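Local coordinates for glideosome-associated protein 50 (Plasmodium falciparum 3D7, PDB 3TGH) that is a component of the glideosome, the complex behind parasite gliding and host cell invasion, and may anchor it to the inner membrane complex, at residues K50-P55 against Q92-Q97; I155-W160 against N177-Q182; K169-K174 against E328-P333. All blocks are in the same frame, centred on the assembly; numbering follows the deposited sequence. Where two conformers were deposited one is given.

Contact 1: residues K50-P55 against Q92-Q97. With SO4 (sulfate ion), chain B.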
loop_
_atom_site.group_PDB
_atom_site.type_symbol
_atom_site.label_atom_id
_atom_site.label_comp_id
_atom_site.label_asym_id
_atom_site.label_seq_id
_atom_site.Cartn_x
_atom_site.Cartn_y
_atom_site.Cartn_z
ATOM N N LYS A 50 -2.823 -18.244 -11.544
ATOM C CA LYS A 50 -3.039 -19.684 -11.417
ATOM C C LYS A 50 -1.832 -20.420 -10.848
ATOM O O LYS A 50 -1.955 -21.565 -10.428
ATOM C CB LYS A 50 -3.389 -20.283 -12.776
ATOM C CG LYS A 50 -4.733 -19.828 -13.319
ATOM C CD LYS A 50 -4.996 -20.441 -14.681
ATOM C CE LYS A 50 -6.387 -20.081 -15.196
ATOM N NZ LYS A 50 -6.672 -20.735 -16.501
ATOM N N GLY A 51 -0.675 -19.761 -10.841
ATOM C CA GLY A 51 0.554 -20.366 -10.358
ATOM C C GLY A 51 1.769 -19.509 -10.669
ATOM O O GLY A 51 1.646 -18.398 -11.194
ATOM N N LEU A 52 2.940 -20.045 -10.347
ATOM C CA LEU A 52 4.216 -19.349 -10.546
ATOM C C LEU A 52 4.522 -19.063 -12.016
ATOM O O LEU A 52 5.158 -18.063 -12.341
ATOM C CB LEU A 52 5.359 -20.183 -9.959
ATOM C CG LEU A 52 5.476 -20.250 -8.444
ATOM C CD1 LEU A 52 6.459 -21.364 -8.057
ATOM C CD2 LEU A 52 5.927 -18.903 -7.896
ATOM N N ASN A 53 4.072 -19.951 -12.898
ATOM C CA ASN A 53 4.356 -19.841 -14.323
ATOM C C ASN A 53 3.153 -19.415 -15.175
ATOM O O ASN A 53 3.175 -19.554 -16.398
ATOM C CB ASN A 53 4.952 -21.164 -14.809
ATOM C CG ASN A 53 6.248 -21.490 -14.107
ATOM O OD1 ASN A 53 7.213 -20.746 -14.223
ATOM N ND2 ASN A 53 6.269 -22.577 -13.345
ATOM N N ASP A 54 2.115 -18.890 -14.526
ATOM C CA ASP A 54 0.982 -18.284 -15.224
ATOM C C ASP A 54 1.530 -17.213 -16.179
ATOM O O ASP A 54 2.299 -16.346 -15.752
ATOM C CB ASP A 54 0.024 -17.655 -14.194
ATOM C CG ASP A 54 -1.309 -17.208 -14.796
ATOM O OD1 ASP A 54 -1.372 -16.895 -16.001
ATOM O OD2 ASP A 54 -2.309 -17.155 -14.040
ATOM N N PRO A 55 1.160 -17.278 -17.478
ATOM C CA PRO A 55 1.524 -16.218 -18.429
ATOM C C PRO A 55 1.163 -14.805 -17.956
ATOM O O PRO A 55 1.794 -13.833 -18.387
ATOM C CB PRO A 55 0.708 -16.575 -19.676
ATOM C CG PRO A 55 0.554 -18.047 -19.607
ATOM C CD PRO A 55 0.479 -18.404 -18.149
ATOM N N GLN A 92 1.856 -16.026 -5.338
ATOM C CA GLN A 92 2.267 -14.634 -5.197
ATOM C C GLN A 92 3.213 -14.445 -4.015
ATOM O O GLN A 92 4.107 -13.611 -4.066
ATOM C CB GLN A 92 1.047 -13.730 -5.044
ATOM C CG GLN A 92 0.148 -13.763 -6.250
ATOM C CD GLN A 92 -0.790 -12.581 -6.315
ATOM O OE1 GLN A 92 -0.398 -11.433 -6.069
ATOM N NE2 GLN A 92 -2.040 -12.849 -6.671
ATOM N N LEU A 93 3.003 -15.225 -2.959
ATOM C CA LEU A 93 3.895 -15.241 -1.801
ATOM C C LEU A 93 5.281 -15.787 -2.179
ATOM O O LEU A 93 6.320 -15.201 -1.819
ATOM C CB LEU A 93 3.259 -16.066 -0.678
ATOM C CG LEU A 93 4.038 -16.198 0.631
ATOM C CD1 LEU A 93 4.051 -14.873 1.369
ATOM C CD2 LEU A 93 3.455 -17.312 1.507
ATOM N N LEU A 94 5.312 -16.898 -2.912
ATOM C CA LEU A 94 6.586 -17.505 -3.289
ATOM C C LEU A 94 7.388 -16.592 -4.219
ATOM O O LEU A 94 8.616 -16.510 -4.108
ATOM C CB LEU A 94 6.370 -18.881 -3.920
ATOM C CG LEU A 94 5.866 -19.957 -2.958
ATOM C CD1 LEU A 94 5.500 -21.218 -3.730
ATOM C CD2 LEU A 94 6.891 -20.256 -1.853
ATOM N N LYS A 95 6.701 -15.899 -5.121
ATOM C CA LYS A 95 7.352 -14.873 -5.939
ATOM C C LYS A 95 7.894 -13.752 -5.050
ATOM O O LYS A 95 8.933 -13.159 -5.344
ATOM C CB LYS A 95 6.362 -14.284 -6.945
ATOM C CG LYS A 95 6.088 -15.172 -8.130
ATOM C CD LYS A 95 6.848 -14.735 -9.362
ATOM C CE LYS A 95 6.531 -15.641 -10.536
ATOM N NZ LYS A 95 7.248 -15.239 -11.776
ATOM N N GLY A 96 7.165 -13.462 -3.970
ATOM C CA GLY A 96 7.487 -12.355 -3.057
ATOM C C GLY A 96 8.699 -12.543 -2.166
ATOM O O GLY A 96 9.143 -11.584 -1.516
ATOM N N GLN A 97 9.214 -13.775 -2.130
ATOM C CA GLN A 97 10.479 -14.095 -1.474
ATOM C C GLN A 97 11.625 -13.872 -2.464
ATOM O O GLN A 97 12.458 -12.984 -2.271
ATOM C CB GLN A 97 10.531 -15.560 -0.990
ATOM C CG GLN A 97 9.251 -16.137 -0.421
ATOM C CD GLN A 97 8.827 -15.462 0.855
ATOM O OE1 GLN A 97 9.573 -15.434 1.836
ATOM N NE2 GLN A 97 7.617 -14.922 0.858
HETATM S S SO4 B . 2.869 -23.601 -12.035
HETATM O O1 SO4 B . 4.187 -23.861 -12.613
HETATM O O2 SO4 B . 2.199 -24.870 -11.815
HETATM O O3 SO4 B . 3.025 -22.901 -10.763
HETATM O O4 SO4 B . 2.097 -22.774 -12.955
#
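Leu-52 meets Leu-94 and Lys-95 across this surface contact, and the apolar touches come from one methyl. Leu-52 CD2 lies 3.7 Å from Lys-95 CG and 4.0 Å from Leu-94 CB. The Leu-52 and Leu-94 side chains cross at about a right angle. Leu-52 and Lys-95 instead run past each other in opposite directions.

The Lys-95 chain bends at chi2 (-101°), and the rest of it is extended. This carries its CE to 3.3 Å from Leu-52 O. No hydrogen bond joins the two segments. The ammonium end of Lys-95 also makes a cation-pi contact with Trp-57.

Both segments belong to the calcineurin-like phosphoesterase fold. Segment 50-55 is part of the loop between strand 37-40 and helix 56-62. Segment 92-97 lies on helix 89-97. Gly-51 to Asp-54 form a type I beta turn. Asp-54 binds at both ends of its carboxylate: OD2 takes Lys-50 N through its anti lone pair at 2.8 Å, and OD1 caps Ala-56 N at the start of the next helix.

A sulfate, probably from the crystallisation liquor, sits on the turn. Leu-52 N donates to sulfate O3 at 2.9 Å, with a bent N-H...O angle of 134°. Asn-53 ND2 donates a short hydrogen bond to sulfate O1, 2.6 Å. Asn-53 N gives a weak bond to sulfate O4.

On the helix, Gln-97 NE2 binds Leu-93 O at 3.0 Å from above the carbonyl plane, and a second bond to Pro-124 O holds the same amide.

Contact 2: residues I155-W160 against N177-Q182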
loop_
_atom_site.group_PDB
_atom_site.type_symbol
_atom_site.label_atom_id
_atom_site.label_comp_id
_atom_site.label_asym_id
_atom_site.label_seq_id
_atom_site.Cartn_x
_atom_site.Cartn_y
_atom_site.Cartn_z
ATOM N N ILE A 155 3.860 -0.170 7.020
ATOM C CA ILE A 155 3.254 -1.376 7.554
ATOM C C ILE A 155 2.260 -1.910 6.518
ATOM O O ILE A 155 1.377 -1.181 6.035
ATOM C CB ILE A 155 2.579 -1.111 8.902
ATOM C CG1 ILE A 155 3.652 -0.733 9.941
ATOM C CG2 ILE A 155 1.787 -2.343 9.374
ATOM C CD1 ILE A 155 3.092 -0.038 11.176
ATOM N N PHE A 156 2.439 -3.170 6.148
ATOM C CA PHE A 156 1.635 -3.794 5.099
ATOM C C PHE A 156 0.708 -4.816 5.724
ATOM O O PHE A 156 1.153 -5.734 6.419
ATOM C CB PHE A 156 2.535 -4.437 4.039
ATOM C CG PHE A 156 3.418 -3.451 3.334
ATOM C CD1 PHE A 156 4.645 -3.081 3.882
ATOM C CD2 PHE A 156 3.008 -2.852 2.144
ATOM C CE1 PHE A 156 5.460 -2.138 3.241
ATOM C CE2 PHE A 156 3.805 -1.920 1.507
ATOM C CZ PHE A 156 5.036 -1.549 2.069
ATOM N N ILE A 157 -0.590 -4.656 5.479
ATOM C CA ILE A 157 -1.601 -5.531 6.076
ATOM C C ILE A 157 -2.392 -6.282 5.017
ATOM O O ILE A 157 -2.532 -5.817 3.882
ATOM C CB ILE A 157 -2.582 -4.750 7.001
ATOM C CG1 ILE A 157 -3.323 -3.648 6.250
ATOM C CG2 ILE A 157 -1.835 -4.130 8.170
ATOM C CD1 ILE A 157 -4.410 -2.950 7.110
ATOM N N ASP A 158 -2.886 -7.454 5.403
ATOM C CA ASP A 158 -3.810 -8.209 4.590
ATOM C C ASP A 158 -5.179 -8.070 5.221
ATOM O O ASP A 158 -5.469 -8.692 6.245
ATOM C CB ASP A 158 -3.423 -9.676 4.493
ATOM C CG ASP A 158 -4.254 -10.403 3.460
ATOM O OD1 ASP A 158 -5.491 -10.383 3.582
ATOM O OD2 ASP A 158 -3.686 -10.945 2.504
ATOM N N THR A 159 -6.023 -7.256 4.604
ATOM C CA THR A 159 -7.321 -6.964 5.186
ATOM C C THR A 159 -8.300 -8.143 5.130
ATOM O O THR A 159 -9.288 -8.143 5.868
ATOM C CB THR A 159 -7.952 -5.695 4.581
ATOM O OG1 THR A 159 -7.925 -5.755 3.156
ATOM C CG2 THR A 159 -7.200 -4.451 5.042
ATOM N N TRP A 160 -8.047 -9.139 4.283
ATOM C CA TRP A 160 -8.888 -10.328 4.288
ATOM C C TRP A 160 -8.518 -11.252 5.448
ATOM O O TRP A 160 -9.400 -11.776 6.134
ATOM C CB TRP A 160 -8.872 -11.073 2.951
ATOM C CG TRP A 160 -9.909 -12.135 2.950
ATOM C CD1 TRP A 160 -11.261 -11.952 3.110
ATOM C CD2 TRP A 160 -9.707 -13.549 2.847
ATOM N NE1 TRP A 160 -11.903 -13.162 3.101
ATOM C CE2 TRP A 160 -10.981 -14.159 2.930
ATOM C CE3 TRP A 160 -8.584 -14.361 2.666
ATOM C CZ2 TRP A 160 -11.155 -15.543 2.871
ATOM C CZ3 TRP A 160 -8.760 -15.735 2.583
ATOM C CH2 TRP A 160 -10.040 -16.312 2.685
ATOM N N ASN A 177 -2.026 -9.504 16.108
ATOM C CA ASN A 177 -1.007 -9.291 17.145
ATOM C C ASN A 177 0.282 -8.713 16.558
ATOM O O ASN A 177 0.901 -7.834 17.155
ATOM C CB ASN A 177 -0.727 -10.588 17.917
ATOM C CG ASN A 177 -1.875 -10.978 18.842
ATOM O OD1 ASN A 177 -2.590 -10.118 19.358
ATOM N ND2 ASN A 177 -2.055 -12.278 19.049
ATOM N N ASP A 178 0.670 -9.184 15.379
ATOM C CA ASP A 178 1.837 -8.610 14.693
ATOM C C ASP A 178 1.609 -7.125 14.358
ATOM O O ASP A 178 2.485 -6.291 14.560
ATOM C CB ASP A 178 2.168 -9.401 13.433
ATOM C CG ASP A 178 2.805 -10.754 13.729
ATOM O OD1 ASP A 178 3.075 -11.058 14.909
ATOM O OD2 ASP A 178 3.048 -11.522 12.770
ATOM N N LEU A 179 0.422 -6.804 13.849
ATOM C CA LEU A 179 0.051 -5.419 13.557
ATOM C C LEU A 179 0.197 -4.534 14.795
ATOM O O LEU A 179 0.773 -3.446 14.726
ATOM C CB LEU A 179 -1.392 -5.345 13.041
ATOM C CG LEU A 179 -1.788 -4.291 11.995
ATOM C CD1 LEU A 179 -3.263 -3.880 12.172
ATOM C CD2 LEU A 179 -0.880 -3.068 11.935
ATOM N N LYS A 180 -0.314 -5.012 15.932
ATOM C CA LYS A 180 -0.208 -4.277 17.184
ATOM C C LYS A 180 1.251 -4.067 17.594
ATOM O O LYS A 180 1.617 -2.980 18.047
ATOM C CB LYS A 180 -0.988 -4.977 18.302
ATOM C CG LYS A 180 -2.503 -4.907 18.118
ATOM C CD LYS A 180 -3.251 -5.777 19.137
ATOM C CE LYS A 180 -4.762 -5.649 18.969
ATOM N NZ LYS A 180 -5.533 -6.567 19.870
ATOM N N SER A 181 2.070 -5.098 17.412
ATOM C CA SER A 181 3.504 -5.019 17.706
ATOM C C SER A 181 4.198 -4.016 16.789
ATOM O O SER A 181 4.955 -3.177 17.253
ATOM C CB SER A 181 4.159 -6.392 17.578
ATOM O OG SER A 181 3.619 -7.293 18.527
ATOM N N GLN A 182 3.920 -4.089 15.489
ATOM C CA GLN A 182 4.491 -3.139 14.530
ATOM C C GLN A 182 4.152 -1.684 14.878
ATOM O O GLN A 182 5.009 -0.809 14.829
ATOM C CB GLN A 182 3.999 -3.454 13.114
ATOM C CG GLN A 182 4.507 -4.768 12.552
ATOM C CD GLN A 182 3.694 -5.269 11.375
ATOM O OE1 GLN A 182 2.500 -4.980 11.265
ATOM N NE2 GLN A 182 4.328 -6.048 10.502
HETATM O O HOH W 1 1.099 -6.069 9.295
#
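The beta-alpha-beta unit of strand 148-156, helix 169-189 and strand 192-196 contains this buried contact. Residues 155-160 run off the end of the first strand, and 177-182 are part of the helix packed on it.

With CG1 beside the backbone N (chi1 -65°), Ile-155 holds CG2 anti to it, and this methyl faces the helix. It lies 3.8 Å from Leu-179 CD2 and 3.3 Å from Gln-182 OE1. The Ile-155 and Leu-179 side chains cross at about a right angle. Ile-155 CD1 lies 4.0 Å from Gln-182 CB, and these two side chains pass in opposite directions. One turn back on the helix, Leu-179 also takes Ile-157: Ile-157 CG2 is 3.8 Å from Leu-179 CG. The Leu-179 methyl CD2 thus sits against both isoleucines.

No direct hydrogen bond links the segments. A water does so instead, donating to Phe-156 O at 2.9 Å and to Gln-182 OE1 at 2.7 Å. At the other end of the amide, Gln-182 NE2 bonds to His-129 ND1.

With both ends of its amide bonded, Gln-182 can lie buried among aliphatic side chains, and its rotation is probably fixed.

Contact 3: residues K169-K174 against E328-P333. With CO (cobalt (II) ion), chain D; SO4 (sulfate ion), chain C.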
loop_
_atom_site.group_PDB
_atom_site.type_symbol
_atom_site.label_atom_id
_atom_site.label_comp_id
_atom_site.label_asym_id
_atom_site.label_seq_id
_atom_site.Cartn_x
_atom_site.Cartn_y
_atom_site.Cartn_z
ATOM N N LYS A 169 -8.230 -19.292 12.368
ATOM C CA LYS A 169 -8.330 -18.331 13.468
ATOM C C LYS A 169 -6.978 -17.979 14.113
ATOM O O LYS A 169 -6.760 -16.828 14.492
ATOM C CB LYS A 169 -9.319 -18.826 14.532
ATOM C CG LYS A 169 -10.723 -19.158 13.995
ATOM C CD LYS A 169 -11.338 -18.042 13.136
ATOM C CE LYS A 169 -12.709 -18.450 12.601
ATOM N NZ LYS A 169 -13.194 -17.546 11.518
ATOM N N LYS A 170 -6.079 -18.951 14.236
ATOM C CA LYS A 170 -4.740 -18.687 14.800
ATOM C C LYS A 170 -3.919 -17.727 13.923
ATOM O O LYS A 170 -3.189 -16.869 14.434
ATOM C CB LYS A 170 -3.963 -19.991 14.984
ATOM C CG LYS A 170 -4.498 -20.900 16.079
ATOM C CD LYS A 170 -3.660 -22.170 16.180
ATOM C CE LYS A 170 -4.105 -23.057 17.336
ATOM N NZ LYS A 170 -3.660 -22.527 18.658
ATOM N N ILE A 171 -4.028 -17.894 12.608
ATOM C CA ILE A 171 -3.324 -17.034 11.656
ATOM C C ILE A 171 -3.928 -15.637 11.693
ATOM O O ILE A 171 -3.218 -14.640 11.745
ATOM C CB ILE A 171 -3.348 -17.650 10.232
ATOM C CG1 ILE A 171 -2.489 -18.918 10.208
ATOM C CG2 ILE A 171 -2.844 -16.661 9.183
ATOM C CD1 ILE A 171 -2.682 -19.744 8.942
ATOM N N HIS A 172 -5.255 -15.579 11.736
ATOM C CA HIS A 172 -5.979 -14.335 11.904
ATOM C C HIS A 172 -5.541 -13.575 13.168
ATOM O O HIS A 172 -5.308 -12.363 13.116
ATOM C CB HIS A 172 -7.486 -14.661 11.920
ATOM C CG HIS A 172 -8.356 -13.574 12.450
ATOM N ND1 HIS A 172 -8.907 -12.600 11.643
ATOM C CD2 HIS A 172 -8.844 -13.355 13.696
ATOM C CE1 HIS A 172 -9.669 -11.808 12.380
ATOM N NE2 HIS A 172 -9.640 -12.239 13.628
ATOM N N GLU A 173 -5.416 -14.281 14.293
ATOM C CA GLU A 173 -4.973 -13.655 15.542
ATOM C C GLU A 173 -3.507 -13.210 15.488
ATOM O O GLU A 173 -3.143 -12.161 16.024
ATOM C CB GLU A 173 -5.171 -14.609 16.728
ATOM C CG GLU A 173 -6.629 -14.935 17.034
ATOM C CD GLU A 173 -7.450 -13.731 17.474
ATOM O OE1 GLU A 173 -6.885 -12.792 18.081
ATOM O OE2 GLU A 173 -8.675 -13.731 17.217
ATOM N N LYS A 174 -2.668 -14.011 14.848
ATOM C CA LYS A 174 -1.250 -13.671 14.711
ATOM C C LYS A 174 -1.082 -12.398 13.882
ATOM O O LYS A 174 -0.270 -11.529 14.217
ATOM C CB LYS A 174 -0.468 -14.818 14.083
ATOM C CG LYS A 174 1.019 -14.520 13.907
ATOM C CD LYS A 174 1.841 -15.792 13.810
ATOM C CE LYS A 174 3.243 -15.525 13.260
ATOM N NZ LYS A 174 3.793 -14.209 13.673
ATOM N N GLU A 328 7.992 -13.935 8.754
ATOM C CA GLU A 328 8.088 -15.300 8.249
ATOM C C GLU A 328 6.947 -15.540 7.275
ATOM O O GLU A 328 5.819 -15.134 7.544
ATOM C CB GLU A 328 7.997 -16.312 9.396
ATOM C CG GLU A 328 9.076 -16.174 10.479
ATOM C CD GLU A 328 10.443 -16.711 10.057
ATOM O OE1 GLU A 328 10.567 -17.265 8.944
ATOM O OE2 GLU A 328 11.396 -16.585 10.853
ATOM N N LEU A 329 7.239 -16.206 6.159
ATOM C CA LEU A 329 6.188 -16.607 5.226
ATOM C C LEU A 329 5.253 -17.578 5.939
ATOM O O LEU A 329 5.697 -18.516 6.598
ATOM C CB LEU A 329 6.761 -17.232 3.945
ATOM C CG LEU A 329 7.282 -18.676 3.989
ATOM C CD1 LEU A 329 6.149 -19.683 3.789
ATOM C CD2 LEU A 329 8.359 -18.899 2.940
ATOM N N THR A 330 3.958 -17.331 5.822
ATOM C CA THR A 330 2.956 -18.181 6.454
ATOM C C THR A 330 2.423 -19.187 5.458
ATOM O O THR A 330 2.001 -18.807 4.373
ATOM C CB THR A 330 1.768 -17.340 6.935
ATOM O OG1 THR A 330 2.247 -16.280 7.768
ATOM C CG2 THR A 330 0.779 -18.207 7.711
ATOM N N ASP A 331 2.421 -20.466 5.827
ATOM C CA ASP A 331 1.758 -21.480 5.019
ATOM C C ASP A 331 0.260 -21.441 5.324
ATOM O O ASP A 331 -0.156 -21.624 6.469
ATOM C CB ASP A 331 2.317 -22.879 5.301
ATOM C CG ASP A 331 1.747 -23.942 4.364
ATOM O OD1 ASP A 331 1.457 -23.627 3.191
ATOM O OD2 ASP A 331 1.601 -25.104 4.799
ATOM N N VAL A 332 -0.532 -21.179 4.292
ATOM C CA VAL A 332 -1.988 -21.188 4.384
ATOM C C VAL A 332 -2.495 -22.271 3.423
ATOM O O VAL A 332 -2.703 -22.009 2.240
ATOM C CB VAL A 332 -2.558 -19.801 4.035
ATOM C CG1 VAL A 332 -4.082 -19.760 4.181
ATOM C CG2 VAL A 332 -1.915 -18.745 4.921
ATOM N N PRO A 333 -2.649 -23.511 3.923
ATOM C CA PRO A 333 -3.091 -24.618 3.069
ATOM C C PRO A 333 -4.469 -24.352 2.474
ATOM O O PRO A 333 -5.371 -23.925 3.195
ATOM C CB PRO A 333 -3.142 -25.810 4.037
ATOM C CG PRO A 333 -2.212 -25.444 5.138
ATOM C CD PRO A 333 -2.342 -23.968 5.293
HETATM CO CO CO D . -11.088 -11.650 15.245
HETATM S S SO4 C . -7.458 -22.686 13.343
HETATM O O1 SO4 C . -7.076 -23.953 12.726
HETATM O O2 SO4 C . -7.697 -22.885 14.771
HETATM O O3 SO4 C . -6.371 -21.719 13.173
HETATM O O4 SO4 C . -8.687 -22.193 12.719
HETATM O O HOH W 2 -9.286 -11.186 16.499
HETATM O O HOH W 3 -11.396 -13.873 16.020
HETATM O O HOH W 4 -11.093 -9.146 14.721
#
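The first turns of helix 169-189 pass an irregular loop segment, 328-333, with Ile-171 CA and Thr-330 CA the nearest pair at 8.2 Å. Ile-171 carries the contact. Its CD1 meets Thr-330 CG2 tip to tip at 4.0 Å. The same methyl lies 4.0 Å from Asp-331 O and 4.2 Å from Val-332 CG2. Thr-330 OG1 lies beside the backbone N (chi1 -54°), which puts CG2 anti to that N and facing the helix, and OG1 bonds Asn-125 OD1.

His-172 belongs to an experimentally established metal site. Its NE2 binds a cobalt ion at 2.2 Å, and its ND1 bonds Val-161 O, which fixes the ring. Three waters also bind the cobalt. Two of them donate to Glu-173 OE2, so Glu-173 acts from the second shell. At the helix start, Lys-169 N bonds O4 and Lys-170 N bonds O3 of a sulfate, probably from the crystallisation liquor, each at 3.0 Å.

The loop segment lies between two helices: Ile-171 of helix 169-189 touches it, while its Leu-329 packs on Leu-93 and Gln-97 of helix 89-97.

Overall arrangement
From the N terminus, contact 1 comes first. It closes the chain from the loop before helix 56-62 to helix 89-97. It is complete before the others open, so it stands in series with both. Contact 2 closes a short loop from strand 148-156 to the following helix 169-189. Contact 3 starts on that helix, between the two segments of contact 2, and ends far along the chain at 328-333. Contacts 2 and 3 therefore cross. Their centres lie about 12 Å apart. Contacts 1 and 3 touch where Leu-93 CD2 packs 3.5 Å from Thr-330 O. The late loop thus ties helix 89-97 to helix 169-189, and contact 2 continues from there to the sheet.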